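Local coordinates for protein nucleocapsid (Crimean-congo hemorrhagic fever virus, PDB 4AKL) that probably binds single- and double-stranded RNA, helps to package the viral genome and has sequence-nonspecific DNA endonuclease activity, at residues F48-A53 against Q437-N442; Y126-L131 against N468-K473; T323-S328 against I395-P400; F363-F368 against V379-R384. All coordinates share one frame; numbering follows the deposited sequence. Where two conformers were deposited one is given.

Contact 1. Residues F48-A53 against Q437-N442; sequences FQMAGA and QKTGFN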
loop_
_atom_site.group_PDB
_atom_site.type_symbol
_atom_site.label_atom_id
_atom_site.label_comp_id
_atom_site.label_asym_id
_atom_site.label_seq_id
_atom_site.Cartn_x
_atom_site.Cartn_y
_atom_site.Cartn_z
ATOM N N PHE A 48 19.558 0.175 -25.665
ATOM C CA PHE A 48 20.439 -0.391 -26.663
ATOM C C PHE A 48 21.270 -1.505 -26.064
ATOM O O PHE A 48 21.467 -2.503 -26.705
ATOM C CB PHE A 48 21.358 0.678 -27.287
ATOM C CG PHE A 48 20.614 1.828 -27.830
ATOM C CD1 PHE A 48 19.649 1.631 -28.799
ATOM C CD2 PHE A 48 20.840 3.126 -27.344
ATOM C CE1 PHE A 48 18.930 2.698 -29.304
ATOM C CE2 PHE A 48 20.126 4.203 -27.839
ATOM C CZ PHE A 48 19.161 3.995 -28.827
ATOM N N GLN A 49 21.746 -1.306 -24.836
ATOM C CA GLN A 49 22.448 -2.353 -24.102
ATOM C C GLN A 49 21.559 -3.576 -23.950
ATOM O O GLN A 49 21.986 -4.713 -24.230
ATOM C CB GLN A 49 22.880 -1.891 -22.710
ATOM C CG GLN A 49 24.002 -0.818 -22.657
ATOM C CD GLN A 49 24.344 -0.466 -21.211
ATOM O OE1 GLN A 49 24.110 -1.272 -20.281
ATOM N NE2 GLN A 49 24.859 0.717 -21.003
ATOM N N MET A 50 20.321 -3.331 -23.521
ATOM C CA MET A 50 19.346 -4.398 -23.316
ATOM C C MET A 50 19.146 -5.166 -24.598
ATOM O O MET A 50 19.225 -6.387 -24.590
ATOM C CB MET A 50 17.992 -3.853 -22.789
ATOM C CG MET A 50 17.073 -4.895 -22.255
ATOM S SD MET A 50 17.778 -5.864 -20.844
ATOM C CE MET A 50 17.285 -4.859 -19.483
ATOM N N ALA A 51 18.935 -4.440 -25.704
ATOM C CA ALA A 51 18.722 -5.027 -27.002
ATOM C C ALA A 51 19.925 -5.863 -27.519
ATOM O O ALA A 51 19.740 -6.813 -28.275
ATOM C CB ALA A 51 18.373 -3.915 -28.016
ATOM N N GLY A 52 21.149 -5.479 -27.138
ATOM C CA GLY A 52 22.374 -6.223 -27.526
ATOM C C GLY A 52 22.755 -7.342 -26.549
ATOM O O GLY A 52 23.695 -8.069 -26.779
ATOM N N ALA A 53 22.019 -7.474 -25.458
ATOM C CA ALA A 53 22.316 -8.479 -24.435
ATOM C C ALA A 53 21.567 -9.798 -24.732
ATOM O O ALA A 53 20.349 -9.775 -24.978
ATOM C CB ALA A 53 21.926 -7.948 -23.051
ATOM N N GLN A 437 12.491 -2.675 -19.395
ATOM C CA GLN A 437 12.018 -4.023 -18.964
ATOM C C GLN A 437 11.486 -4.790 -20.166
ATOM O O GLN A 437 11.744 -6.022 -20.307
ATOM C CB GLN A 437 10.877 -4.039 -17.905
ATOM C CG GLN A 437 11.059 -3.217 -16.621
ATOM C CD GLN A 437 9.882 -3.331 -15.581
ATOM O OE1 GLN A 437 9.561 -2.360 -14.778
ATOM N NE2 GLN A 437 9.266 -4.527 -15.561
ATOM N N LYS A 438 10.743 -4.096 -21.016
ATOM C CA LYS A 438 10.080 -4.722 -22.135
ATOM C C LYS A 438 11.045 -5.236 -23.200
ATOM O O LYS A 438 10.787 -6.275 -23.810
ATOM C CB LYS A 438 9.103 -3.723 -22.767
ATOM C CG LYS A 438 8.176 -4.319 -23.765
ATOM C CD LYS A 438 6.920 -3.404 -24.037
ATOM C CE LYS A 438 7.003 -2.507 -25.256
ATOM N NZ LYS A 438 5.944 -2.847 -26.296
ATOM N N THR A 439 12.131 -4.498 -23.430
ATOM C CA THR A 439 13.162 -4.874 -24.396
ATOM C C THR A 439 13.787 -6.221 -24.030
ATOM O O THR A 439 14.010 -7.071 -24.895
ATOM C CB THR A 439 14.280 -3.809 -24.449
ATOM O OG1 THR A 439 13.734 -2.565 -24.848
ATOM C CG2 THR A 439 15.343 -4.183 -25.405
ATOM N N GLY A 440 14.045 -6.406 -22.755
ATOM C CA GLY A 440 14.754 -7.563 -22.269
ATOM C C GLY A 440 13.955 -8.761 -21.787
ATOM O O GLY A 440 14.522 -9.856 -21.688
ATOM N N PHE A 441 12.674 -8.579 -21.481
ATOM C CA PHE A 441 11.860 -9.640 -20.895
ATOM C C PHE A 441 10.420 -9.545 -21.317
ATOM O O PHE A 441 9.970 -8.489 -21.751
ATOM C CB PHE A 441 11.856 -9.555 -19.364
ATOM C CG PHE A 441 13.216 -9.431 -18.736
ATOM C CD1 PHE A 441 13.986 -10.561 -18.472
ATOM C CD2 PHE A 441 13.730 -8.167 -18.403
ATOM C CE1 PHE A 441 15.273 -10.426 -17.870
ATOM C CE2 PHE A 441 14.999 -8.013 -17.808
ATOM C CZ PHE A 441 15.771 -9.128 -17.536
ATOM N N ASN A 442 9.691 -10.661 -21.152
ATOM C CA ASN A 442 8.247 -10.713 -21.403
ATOM C C ASN A 442 7.469 -10.049 -20.255
ATOM O O ASN A 442 7.469 -10.548 -19.168
ATOM C CB ASN A 442 7.779 -12.168 -21.555
ATOM C CG ASN A 442 6.385 -12.283 -22.197
ATOM O OD1 ASN A 442 5.633 -11.276 -22.353
ATOM N ND2 ASN A 442 6.027 -13.530 -22.592
#
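This is an apolar helix-end to helix-end contact far from the centre of the chain, where the C-terminal part of helix 45-52 packs against the last turn of helix 425-440. The CA atoms come closest at Met50 and Gly440, 5.7 Å, with no side chain on the glycine. Met50 CG lies anti to the backbone N (chi1 -166°), and bends at chi2 and chi3 carry the thioether across the helix end. Met50 CG comes within 3.4 Å of Gly440 N, while Met50 SD rests 3.7 Å from Gly440 CA. The terminal Met50 CE then reaches Phe441, the first residue to leave helical geometry, at 4.2 Å from Phe441 CE2. Met50 SD lies 5.5 Å from the centroid of the Phe441 ring and 42° off the ring normal, an oblique Met-aromatic contact. Alongside, the Thr439 methyl CG2 meets Met50 CG at 3.7 Å and the backbone N of Ala51 at 3.6 Å. Thr439 OG1 turns back to its own helix, hydrogen-bonded to Glu435 O, and Gly440 O is bonded to Lys59 of helix 56-71. No hydrogen bond joins the two segments, so the contact rests on dispersion and shape fit.

Contact 2. Residues Y126-L131 against N468-K473; sequences YQQAAL and NAYNVK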
loop_
_atom_site.group_PDB
_atom_site.type_symbol
_atom_site.label_atom_id
_atom_site.label_comp_id
_atom_site.label_asym_id
_atom_site.label_seq_id
_atom_site.Cartn_x
_atom_site.Cartn_y
_atom_site.Cartn_z
ATOM N N TYR A 126 -4.680 -4.893 8.395
ATOM C CA TYR A 126 -3.381 -4.323 8.140
ATOM C C TYR A 126 -3.532 -2.840 7.740
ATOM O O TYR A 126 -2.779 -2.016 8.170
ATOM C CB TYR A 126 -2.655 -5.121 7.011
ATOM C CG TYR A 126 -1.526 -4.370 6.347
ATOM C CD1 TYR A 126 -1.763 -3.544 5.295
ATOM C CD2 TYR A 126 -0.230 -4.489 6.792
ATOM C CE1 TYR A 126 -0.712 -2.845 4.658
ATOM C CE2 TYR A 126 0.847 -3.779 6.173
ATOM C CZ TYR A 126 0.587 -2.956 5.107
ATOM O OH TYR A 126 1.601 -2.241 4.429
ATOM N N GLN A 127 -4.503 -2.520 6.893
ATOM C CA GLN A 127 -4.689 -1.125 6.463
ATOM C C GLN A 127 -5.044 -0.254 7.643
ATOM O O GLN A 127 -4.480 0.835 7.811
ATOM C CB GLN A 127 -5.741 -1.001 5.351
ATOM C CG GLN A 127 -5.366 -1.776 4.042
ATOM C CD GLN A 127 -4.134 -1.242 3.290
ATOM O OE1 GLN A 127 -3.696 -0.088 3.469
ATOM N NE2 GLN A 127 -3.570 -2.096 2.429
ATOM N N GLN A 128 -5.932 -0.739 8.501
ATOM C CA GLN A 128 -6.333 0.046 9.685
ATOM C C GLN A 128 -5.168 0.187 10.636
ATOM O O GLN A 128 -4.983 1.266 11.258
ATOM C CB GLN A 128 -7.559 -0.598 10.398
ATOM C CG GLN A 128 -8.821 -0.668 9.514
ATOM C CD GLN A 128 -9.102 0.675 8.699
ATOM O OE1 GLN A 128 -9.104 0.700 7.434
ATOM N NE2 GLN A 128 -9.293 1.761 9.429
ATOM N N ALA A 129 -4.380 -0.894 10.766
ATOM C CA ALA A 129 -3.206 -0.852 11.611
ATOM C C ALA A 129 -2.174 0.203 11.137
ATOM O O ALA A 129 -1.559 0.862 11.948
ATOM C CB ALA A 129 -2.568 -2.229 11.748
ATOM N N ALA A 130 -2.020 0.331 9.836
ATOM C CA ALA A 130 -1.082 1.288 9.240
ATOM C C ALA A 130 -1.494 2.725 9.520
ATOM O O ALA A 130 -0.668 3.563 9.805
ATOM C CB ALA A 130 -0.956 1.059 7.737
ATOM N N LEU A 131 -2.764 2.998 9.426
ATOM C CA LEU A 131 -3.246 4.332 9.747
ATOM C C LEU A 131 -3.089 4.613 11.262
ATOM O O LEU A 131 -2.641 5.696 11.652
ATOM C CB LEU A 131 -4.665 4.512 9.285
ATOM C CG LEU A 131 -4.882 4.469 7.767
ATOM C CD1 LEU A 131 -6.447 4.261 7.430
ATOM C CD2 LEU A 131 -4.302 5.713 7.002
ATOM N N ASN A 468 0.374 7.396 2.377
ATOM C CA ASN A 468 -0.491 6.209 2.375
ATOM C C ASN A 468 -1.656 6.600 1.526
ATOM O O ASN A 468 -2.246 7.699 1.725
ATOM C CB ASN A 468 -0.882 5.833 3.805
ATOM C CG ASN A 468 -2.066 4.820 3.893
ATOM O OD1 ASN A 468 -3.162 5.031 3.329
ATOM N ND2 ASN A 468 -1.847 3.748 4.633
ATOM N N ALA A 469 -2.025 5.742 0.576
ATOM C CA ALA A 469 -3.109 6.094 -0.367
ATOM C C ALA A 469 -4.306 5.151 -0.270
ATOM O O ALA A 469 -5.135 5.101 -1.210
ATOM C CB ALA A 469 -2.566 6.154 -1.821
ATOM N N TYR A 470 -4.421 4.437 0.853
ATOM C CA TYR A 470 -5.513 3.496 1.040
ATOM C C TYR A 470 -6.894 4.149 0.865
ATOM O O TYR A 470 -7.707 3.554 0.192
ATOM C CB TYR A 470 -5.457 2.764 2.405
ATOM C CG TYR A 470 -6.637 1.793 2.591
ATOM C CD1 TYR A 470 -6.838 0.767 1.689
ATOM C CD2 TYR A 470 -7.538 1.901 3.659
ATOM C CE1 TYR A 470 -7.873 -0.113 1.813
ATOM C CE2 TYR A 470 -8.596 0.988 3.795
ATOM C CZ TYR A 470 -8.744 -0.013 2.854
ATOM O OH TYR A 470 -9.746 -0.942 2.900
ATOM N N ASN A 471 -7.133 5.346 1.440
ATOM C CA ASN A 471 -8.462 6.060 1.344
ATOM C C ASN A 471 -8.676 6.974 0.138
ATOM O O ASN A 471 -9.538 7.809 0.158
ATOM C CB ASN A 471 -8.740 6.886 2.631
ATOM C CG ASN A 471 -8.914 6.029 3.817
ATOM O OD1 ASN A 471 -9.688 5.069 3.780
ATOM N ND2 ASN A 471 -8.209 6.346 4.896
ATOM N N VAL A 472 -7.857 6.822 -0.892
ATOM C CA VAL A 472 -8.039 7.504 -2.171
ATOM C C VAL A 472 -9.125 6.691 -2.912
ATOM O O VAL A 472 -9.070 5.448 -2.949
ATOM C CB VAL A 472 -6.687 7.640 -2.968
ATOM C CG1 VAL A 472 -6.924 7.979 -4.369
ATOM C CG2 VAL A 472 -5.825 8.696 -2.344
ATOM N N LYS A 473 -10.099 7.408 -3.482
ATOM C CA LYS A 473 -11.275 6.819 -4.106
ATOM C C LYS A 473 -11.224 6.977 -5.621
ATOM O O LYS A 473 -10.791 8.027 -6.147
ATOM C CB LYS A 473 -12.611 7.408 -3.516
ATOM C CG LYS A 473 -12.393 8.547 -2.484
ATOM C CD LYS A 473 -13.624 9.134 -1.806
ATOM C CE LYS A 473 -13.187 10.170 -0.695
ATOM N NZ LYS A 473 -12.121 9.583 0.257
HETATM O O HOH W 1 -3.898 2.156 5.245
#
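An Asx turn, in which Asn468 OD1 accepts from Tyr470 N, shapes the loop that faces helix 120-136; it runs into a type I turn over Ala469 to Val472. Gln127 and Tyr470 set the orientation of the contact. The Gln127 chain, bent at chi2 (-66°), lies over one face of the tyrosine ring as a CH-pi contact. Gln127 CG stands 3.8 Å from the Tyr470 ring centroid and 13° off the normal. The amide beyond it runs nearly parallel to the ring, 18° between the planes, with Gln127 OE1 3.5 Å from Tyr470 CB. Gln127 NE2 is bonded to Gly301 O and Gln303 O, which probably helps to fix the rotation of this amide. Gln128 OE1 approaches Tyr470 CE2 obliquely, its chain crossing the tyrosine at about a right angle. Leu131 crosses Asn468 at roughly a right angle, with Leu131 CD2 3.9 Å from Asn468 CG, while its CD1 meets Asn471 ND2 at 3.7 Å. No direct hydrogen bond spans the segments; a water does so instead, and Asn468 ND2 has a second acceptor in Asp305. That water donates to both Gln127 O and Gln127 OE1, each at 2.9 Å, and accepts from Asn468 ND2 at 2.7 Å.

Contact 3. Residues T323-S328 against I395-P400; sequences TFPTVS and IPVANP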
loop_
_atom_site.group_PDB
_atom_site.type_symbol
_atom_site.label_atom_id
_atom_site.label_comp_id
_atom_site.label_asym_id
_atom_site.label_seq_id
_atom_site.Cartn_x
_atom_site.Cartn_y
_atom_site.Cartn_z
ATOM N N THR A 323 20.747 -1.108 16.855
ATOM C CA THR A 323 21.263 -1.795 15.660
ATOM C C THR A 323 20.717 -1.223 14.359
ATOM O O THR A 323 21.204 -1.580 13.274
ATOM C CB THR A 323 20.947 -3.292 15.705
ATOM O OG1 THR A 323 19.548 -3.478 15.862
ATOM C CG2 THR A 323 21.668 -3.948 16.894
ATOM N N PHE A 324 19.722 -0.327 14.447
ATOM C CA PHE A 324 19.104 0.247 13.217
ATOM C C PHE A 324 20.094 0.862 12.251
ATOM O O PHE A 324 19.959 0.662 11.058
ATOM C CB PHE A 324 18.025 1.285 13.565
ATOM C CG PHE A 324 17.530 2.037 12.382
ATOM C CD1 PHE A 324 16.559 1.492 11.552
ATOM C CD2 PHE A 324 18.054 3.271 12.062
ATOM C CE1 PHE A 324 16.115 2.190 10.432
ATOM C CE2 PHE A 324 17.602 3.964 10.947
ATOM C CZ PHE A 324 16.652 3.432 10.160
ATOM N N PRO A 325 21.116 1.601 12.755
ATOM C CA PRO A 325 22.038 2.223 11.802
ATOM C C PRO A 325 22.778 1.243 10.848
ATOM O O PRO A 325 23.147 1.634 9.727
ATOM C CB PRO A 325 23.041 2.941 12.710
ATOM C CG PRO A 325 22.284 3.138 14.002
ATOM C CD PRO A 325 21.520 1.886 14.139
ATOM N N THR A 326 22.958 0.004 11.280
ATOM C CA THR A 326 23.519 -1.076 10.417
ATOM C C THR A 326 22.523 -1.563 9.336
ATOM O O THR A 326 22.933 -2.011 8.205
ATOM C CB THR A 326 24.023 -2.258 11.281
ATOM O OG1 THR A 326 22.910 -2.992 11.790
ATOM C CG2 THR A 326 24.901 -1.757 12.468
ATOM N N VAL A 327 21.210 -1.494 9.633
ATOM C CA VAL A 327 20.214 -1.836 8.605
ATOM C C VAL A 327 20.266 -0.754 7.532
ATOM O O VAL A 327 20.300 -1.018 6.340
ATOM C CB VAL A 327 18.779 -1.927 9.161
ATOM C CG1 VAL A 327 17.813 -2.211 8.051
ATOM C CG2 VAL A 327 18.678 -3.014 10.249
ATOM N N SER A 328 20.272 0.481 8.007
ATOM C CA SER A 328 20.402 1.649 7.174
ATOM C C SER A 328 21.659 1.569 6.311
ATOM O O SER A 328 21.628 1.830 5.122
ATOM C CB SER A 328 20.383 2.902 8.046
ATOM O OG SER A 328 20.738 4.064 7.318
ATOM N N ILE A 395 19.767 7.570 2.920
ATOM C CA ILE A 395 20.680 8.256 3.841
ATOM C C ILE A 395 21.190 7.231 4.874
ATOM O O ILE A 395 20.388 6.662 5.599
ATOM C CB ILE A 395 19.952 9.377 4.615
ATOM C CG1 ILE A 395 19.264 10.421 3.686
ATOM C CG2 ILE A 395 20.895 10.063 5.483
ATOM C CD1 ILE A 395 18.337 11.439 4.429
ATOM N N PRO A 396 22.499 6.962 4.917
ATOM C CA PRO A 396 23.031 6.080 5.970
ATOM C C PRO A 396 23.132 6.880 7.272
ATOM O O PRO A 396 23.882 7.875 7.351
ATOM C CB PRO A 396 24.396 5.691 5.452
ATOM C CG PRO A 396 24.862 6.843 4.672
ATOM C CD PRO A 396 23.590 7.541 4.113
ATOM N N VAL A 397 22.375 6.468 8.273
ATOM C CA VAL A 397 22.191 7.333 9.456
ATOM C C VAL A 397 23.438 7.515 10.302
ATOM O O VAL A 397 23.536 8.488 11.045
ATOM C CB VAL A 397 21.022 6.859 10.358
ATOM C CG1 VAL A 397 19.706 6.878 9.581
ATOM C CG2 VAL A 397 21.324 5.522 10.948
ATOM N N ALA A 398 24.386 6.589 10.178
ATOM C CA ALA A 398 25.677 6.686 10.868
ATOM C C ALA A 398 26.556 7.825 10.327
ATOM O O ALA A 398 27.350 8.382 11.069
ATOM C CB ALA A 398 26.437 5.343 10.777
ATOM N N ASN A 399 26.427 8.139 9.034
ATOM C CA ASN A 399 27.181 9.251 8.387
ATOM C C ASN A 399 26.309 9.886 7.289
ATOM O O ASN A 399 26.536 9.634 6.120
ATOM C CB ASN A 399 28.506 8.737 7.792
ATOM C CG ASN A 399 29.539 8.349 8.861
ATOM O OD1 ASN A 399 30.070 9.211 9.564
ATOM N ND2 ASN A 399 29.840 7.038 8.975
ATOM N N PRO A 400 25.294 10.686 7.664
ATOM C CA PRO A 400 24.290 11.204 6.720
ATOM C C PRO A 400 24.778 11.912 5.472
ATOM O O PRO A 400 24.099 11.848 4.448
ATOM C CB PRO A 400 23.490 12.211 7.588
ATOM C CG PRO A 400 23.570 11.669 8.894
ATOM C CD PRO A 400 24.963 11.097 9.034
HETATM O O HOH W 2 24.169 3.898 8.574
#
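Val397, Ser328 and Pro325 lose the most surface where the N-terminal part of helix 324-336 meets a loop that follows helix 385-392. Val397 stands second in the type I turn from Pro396 to Asn399 and points its side chain at the helix. With chi1 at -61°, CG1 is anti to the carbonyl carbon and CG2 takes the crowded place between the backbone N and that carbon. The two methyls therefore part company. Val397 CG2 sits on the proline, 3.5 Å from Pro325 CA and 3.6 Å from Pro325 CB, and Val397 CG1 comes to the ring edge of Phe324, near its plane, 3.8 Å from Phe324 CE2. The Phe324 ring in turn meets Phe392 edge-to-face.

Ser328, one turn further along the helix, makes the polar link. Its OG is anti to the backbone N (chi1 170°), which brings the hydroxyl up to the loop. Ser328 OG accepts from Val397 N at 3.1 Å, with an N-H...O angle of 154°. The same OG is hydrogen-bonded to Phe392 O, so the hydroxyl joins an amide of the turn to the last residue of the preceding helix.

Pro325 also contributes its carbonyl. A water donates to Pro325 O at 2.7 Å and accepts from Ala398 N at 3.1 Å, bridging the helix to the next amide of the turn. Two consecutive amides thus find acceptors, one a buried hydroxyl and the other a water, while the valine methyls pack on the proline and phenylalanine. The contact combines directional polar pairing with apolar packing, which would limit both sliding and rotation of the turn against the helix.

Contact 4. Residues F363-F368 against V379-R384; sequences FADDSF and VLTAGR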
loop_
_atom_site.group_PDB
_atom_site.type_symbol
_atom_site.label_atom_id
_atom_site.label_comp_id
_atom_site.label_asym_id
_atom_site.label_seq_id
_atom_site.Cartn_x
_atom_site.Cartn_y
_atom_site.Cartn_z
ATOM N N PHE A 363 11.404 -13.630 3.946
ATOM C CA PHE A 363 11.220 -13.716 2.496
ATOM C C PHE A 363 10.227 -14.759 2.065
ATOM O O PHE A 363 10.295 -15.904 2.505
ATOM C CB PHE A 363 12.538 -14.005 1.764
ATOM C CG PHE A 363 13.514 -12.857 1.736
ATOM C CD1 PHE A 363 13.123 -11.584 1.631
ATOM C CD2 PHE A 363 14.895 -13.113 1.767
ATOM C CE1 PHE A 363 14.053 -10.515 1.584
ATOM C CE2 PHE A 363 15.807 -12.078 1.738
ATOM C CZ PHE A 363 15.368 -10.758 1.631
ATOM N N ALA A 364 9.322 -14.385 1.179
ATOM C CA ALA A 364 8.359 -15.365 0.644
ATOM C C ALA A 364 8.626 -15.794 -0.810
ATOM O O ALA A 364 7.799 -16.484 -1.443
ATOM C CB ALA A 364 6.918 -14.807 0.776
ATOM N N ASP A 365 9.756 -15.387 -1.352
ATOM C CA ASP A 365 10.040 -15.597 -2.786
ATOM C C ASP A 365 9.828 -17.027 -3.269
ATOM O O ASP A 365 9.291 -17.235 -4.329
ATOM C CB ASP A 365 11.483 -15.187 -3.143
ATOM C CG ASP A 365 11.773 -13.710 -2.762
ATOM O OD1 ASP A 365 11.810 -13.391 -1.580
ATOM O OD2 ASP A 365 11.915 -12.881 -3.663
ATOM N N ASP A 366 10.250 -17.987 -2.484
ATOM C CA ASP A 366 10.233 -19.388 -2.884
ATOM C C ASP A 366 9.124 -20.177 -2.267
ATOM O O ASP A 366 8.926 -21.345 -2.640
ATOM C CB ASP A 366 11.579 -20.032 -2.505
ATOM C CG ASP A 366 12.722 -19.571 -3.410
ATOM O OD1 ASP A 366 12.486 -19.289 -4.619
ATOM O OD2 ASP A 366 13.854 -19.503 -2.921
ATOM N N SER A 367 8.393 -19.563 -1.330
ATOM C CA SER A 367 7.336 -20.277 -0.590
ATOM C C SER A 367 5.910 -19.973 -1.139
ATOM O O SER A 367 5.047 -20.839 -1.102
ATOM C CB SER A 367 7.453 -19.916 0.883
ATOM O OG SER A 367 7.348 -18.478 1.025
ATOM N N PHE A 368 5.694 -18.767 -1.666
ATOM C CA PHE A 368 4.342 -18.287 -2.055
ATOM C C PHE A 368 3.788 -19.037 -3.272
ATOM O O PHE A 368 4.375 -19.020 -4.320
ATOM C CB PHE A 368 4.332 -16.728 -2.278
ATOM C CG PHE A 368 2.906 -16.100 -2.268
ATOM C CD1 PHE A 368 2.244 -15.882 -1.097
ATOM C CD2 PHE A 368 2.257 -15.768 -3.461
ATOM C CE1 PHE A 368 0.975 -15.334 -1.090
ATOM C CE2 PHE A 368 0.983 -15.201 -3.475
ATOM C CZ PHE A 368 0.330 -14.984 -2.312
ATOM N N VAL A 379 4.062 -8.980 3.848
ATOM C CA VAL A 379 4.970 -10.081 3.557
ATOM C C VAL A 379 6.180 -9.588 2.737
ATOM O O VAL A 379 6.021 -8.988 1.655
ATOM C CB VAL A 379 4.257 -11.233 2.837
ATOM C CG1 VAL A 379 5.246 -12.429 2.511
ATOM C CG2 VAL A 379 3.062 -11.710 3.676
ATOM N N LEU A 380 7.376 -9.808 3.282
ATOM C CA LEU A 380 8.626 -9.464 2.621
ATOM C C LEU A 380 8.965 -10.382 1.453
ATOM O O LEU A 380 8.602 -11.540 1.441
ATOM C CB LEU A 380 9.777 -9.459 3.617
ATOM C CG LEU A 380 11.116 -8.843 3.144
ATOM C CD1 LEU A 380 10.952 -7.364 2.686
ATOM C CD2 LEU A 380 12.139 -8.920 4.252
ATOM N N THR A 381 9.641 -9.812 0.470
ATOM C CA THR A 381 10.224 -10.515 -0.679
ATOM C C THR A 381 11.521 -9.780 -1.027
ATOM O O THR A 381 11.751 -8.637 -0.558
ATOM C CB THR A 381 9.354 -10.493 -1.993
ATOM O OG1 THR A 381 9.156 -9.144 -2.394
ATOM C CG2 THR A 381 8.012 -11.167 -1.811
ATOM N N ALA A 382 12.366 -10.430 -1.849
ATOM C CA ALA A 382 13.606 -9.814 -2.319
ATOM C C ALA A 382 13.267 -8.475 -2.994
ATOM O O ALA A 382 13.901 -7.491 -2.711
ATOM C CB ALA A 382 14.416 -10.781 -3.296
ATOM N N GLY A 383 12.235 -8.440 -3.843
ATOM C CA GLY A 383 11.846 -7.223 -4.499
ATOM C C GLY A 383 11.300 -6.160 -3.535
ATOM O O GLY A 383 11.422 -4.982 -3.820
ATOM N N ARG A 384 10.735 -6.552 -2.390
ATOM C CA ARG A 384 10.269 -5.571 -1.358
ATOM C C ARG A 384 11.363 -4.990 -0.498
ATOM O O ARG A 384 11.129 -4.040 0.216
ATOM C CB ARG A 384 9.154 -6.197 -0.545
ATOM C CG ARG A 384 7.834 -6.147 -1.358
ATOM C CD ARG A 384 6.730 -6.908 -0.686
ATOM N NE ARG A 384 5.450 -6.617 -1.310
ATOM C CZ ARG A 384 4.286 -7.089 -0.927
ATOM N NH1 ARG A 384 4.175 -7.915 0.133
ATOM N NH2 ARG A 384 3.210 -6.727 -1.623
HETATM O O HOH W 3 11.086 -10.910 -5.100
#
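Hydrogen bonds join the two segments of this buried contact, both of which belong to the connection from helix 355-360 to helix 385-392. One is main chain to main chain: Ala364 N donates to Leu380 O at 2.9 Å, from above the carbonyl plane (25° out of it). The same oxygen also receives a CA-H...O contact from Phe363. The others end on a carboxylate: the single Ala382 N-H is shared by Asp365 OD1 (3.0 Å) and Asp365 OD2 (3.1 Å), a bifurcated bond that uses the syn lone pair of each oxygen. A water extends the grip, donating to Asp365 OD2 at 2.6 Å and accepting from Gly383 N at 3.0 Å.

Within 379-384, two further bonds hold the receiving loop in shape. Thr381 OG1 accepts from Arg384 N, an ST motif. Val379 O lies in the guanidinium plane of Arg384 and accepts from Arg384 NH1 on a lone pair at 2.6 Å. His376 O is a second partner of this NH1.

Apolar packing fills in around these bonds. Phe363 and Leu380 lie side by side and point the same way, with Phe363 CE1 3.7 Å from Leu380 CD2. Tyr360 meets the Phe363 ring edge-to-face. Ala364 CB presses on Val379 CG1 at 3.4 Å, closer than usual van der Waals contact.

Asp365 thus gathers one amide directly and a second through water. Its negative charge is probably stabilised by the N-H of Ala382 and by the water-linked Gly383, while the backbone bond and the apolar pairs hold the two segments side by side.

Contacts 3 and 4 flank helix 385-392 along the chain, which starts just after 379-384 and ends just before 395-400. Contact 4 closes the shortest loop, nested inside that of contact 3, which in turn lies within the loops of contacts 1 and 2; these last two cross along the chain. No two contacts touch. Distances between centres range from about 22 Å (contacts 2 and 4) to about 36 Å (contacts 1 and 2), and contact 2 lies nearest the middle of the chain. Contacts 1 and 2 tie early helices to segments near the C-terminus, while contacts 3 and 4 fold the later part of this largely helical nucleocapsid protein on itself.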